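Fluoroacetyl-CoA-specific thioesterase-like domain-containing protein (Thermanaerovibrio acidaminovorans, PDB 3QOO) is of unknown function but adopts a hot-dog fold and resembles fluoroacetyl-CoA-specific thioesterases, so it may hydrolyse an acyl-CoA thioester. Local coordinates at the interface of chains A and B. Coordinates in Å, arbitrary orientation; residue numbers count along the deposited sequence, not the author numbering. Chains: chain A/B, Uncharacterized protein.

The interface of chains A and B. Residues chain A 65-67, 127, 131; chain B 34-35, 38.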
loop_
_atom_site.group_PDB
_atom_site.type_symbol
_atom_site.label_atom_id
_atom_site.label_comp_id
_atom_site.label_asym_id
_atom_site.label_seq_id
_atom_site.Cartn_x
_atom_site.Cartn_y
_atom_site.Cartn_z
ATOM N N VAL A 65 14.526 -15.222 -4.099
ATOM C CA VAL A 65 13.354 -14.721 -3.381
ATOM C C VAL A 65 12.568 -13.823 -4.324
ATOM O O VAL A 65 13.039 -13.463 -5.403
ATOM C CB VAL A 65 13.743 -13.946 -2.087
ATOM C CG1 VAL A 65 14.468 -14.902 -1.043
ATOM C CG2 VAL A 65 14.565 -12.727 -2.443
ATOM N N SER A 66 11.372 -13.394 -3.908
ATOM C CA SER A 66 10.599 -12.427 -4.690
ATOM C C SER A 66 10.632 -11.048 -4.030
ATOM O O SER A 66 10.779 -10.939 -2.816
ATOM C CB SER A 66 9.137 -12.871 -4.892
ATOM O OG SER A 66 8.390 -12.839 -3.714
ATOM N N VAL A 67 10.485 -10.014 -4.853
ATOM C CA VAL A 67 10.460 -8.636 -4.366
ATOM C C VAL A 67 9.295 -7.932 -5.026
ATOM O O VAL A 67 9.061 -8.093 -6.184
ATOM C CB VAL A 67 11.786 -7.927 -4.691
ATOM C CG1 VAL A 67 11.737 -6.516 -4.233
ATOM C CG2 VAL A 67 12.986 -8.609 -4.017
ATOM N N LEU A 127 20.695 -9.047 -5.149
ATOM C CA LEU A 127 19.921 -8.033 -4.436
ATOM C C LEU A 127 20.811 -7.324 -3.398
ATOM O O LEU A 127 20.834 -6.099 -3.307
ATOM C CB LEU A 127 18.718 -8.678 -3.731
ATOM C CG LEU A 127 17.866 -7.776 -2.861
ATOM C CD1 LEU A 127 17.279 -6.625 -3.648
ATOM C CD2 LEU A 127 16.762 -8.566 -2.172
ATOM N N VAL A 131 21.889 -3.191 -3.308
ATOM C CA VAL A 131 21.738 -2.311 -2.156
ATOM C C VAL A 131 23.089 -1.735 -1.782
ATOM O O VAL A 131 23.222 -0.551 -1.509
ATOM C CB VAL A 131 21.102 -3.068 -0.968
ATOM C CG1 VAL A 131 21.007 -2.210 0.276
ATOM C CG2 VAL A 131 19.707 -3.584 -1.371
ATOM N N ALA B 34 14.024 -12.041 4.145
ATOM C CA ALA B 34 15.051 -11.722 3.142
ATOM C C ALA B 34 15.047 -10.240 2.724
ATOM O O ALA B 34 16.042 -9.746 2.186
ATOM C CB ALA B 34 14.832 -12.581 1.913
ATOM N N LEU B 35 13.938 -9.531 2.939
ATOM C CA LEU B 35 13.805 -8.140 2.499
ATOM C C LEU B 35 13.891 -7.148 3.642
ATOM O O LEU B 35 13.442 -6.030 3.496
ATOM C CB LEU B 35 12.481 -8.001 1.760
ATOM C CG LEU B 35 12.280 -9.029 0.636
ATOM C CD1 LEU B 35 11.023 -8.722 -0.122
ATOM C CD2 LEU B 35 13.520 -9.081 -0.309
ATOM N N PHE B 38 15.371 -3.045 3.409
ATOM C CA PHE B 38 14.844 -1.856 2.745
ATOM C C PHE B 38 13.357 -1.661 2.933
ATOM O O PHE B 38 12.618 -2.563 3.321
ATOM C CB PHE B 38 15.252 -1.872 1.271
ATOM C CG PHE B 38 14.860 -3.125 0.528
ATOM C CD1 PHE B 38 13.615 -3.231 -0.060
ATOM C CD2 PHE B 38 15.773 -4.145 0.364
ATOM C CE1 PHE B 38 13.283 -4.342 -0.775
ATOM C CE2 PHE B 38 15.451 -5.267 -0.339
ATOM C CZ PHE B 38 14.214 -5.381 -0.912
#
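The backbone carbonyl O of A:Ser66 lies 3.5 Å from the methyl CD1 of B:Leu35, a van der Waals contact beside a patch of mainly aliphatic and aromatic contacts. The patch is part of a two-fold symmetric interface and recurs with the chains exchanged, as would suit the dimers common in the hot-dog superfamily. Chain A supplies the start of strand 64-75 and the C-terminal helix 124-134, and into the angle between them chain B inserts its 3-10 turn 33-35 and the loop just after it. B:Leu35 is the wedge. Its CG lies anti to the carbonyl carbon (chi1 -52°), which sends the forked end toward chain A: CD1 goes to the strand backbone, while CD2 sits 3.8 Å from CG2 of A:Val67 and equally far from CD2 of A:Leu127, bridging strand and helix. The side chains of the two leucines meet nearly at right angles. One residue earlier, the CB methyl of B:Ala34 rests 3.8 Å from CG1 of A:Val65. The side chains of B:Phe38 and A:Leu127 approach each other from opposite directions. With CG of B:Phe38 between its backbone N and carbonyl carbon (chi1 55°), the ring points its CE2 edge at the leucine methyls. Over the centre of the phenyl ring, 4.2 Å above its plane, stands the carbonyl O of B:Leu35 from its own chain. CD2 of A:Leu127 lies in the ring plane, 4.0 Å from CE2 of B:Phe38, and CD1 is equally near that carbon.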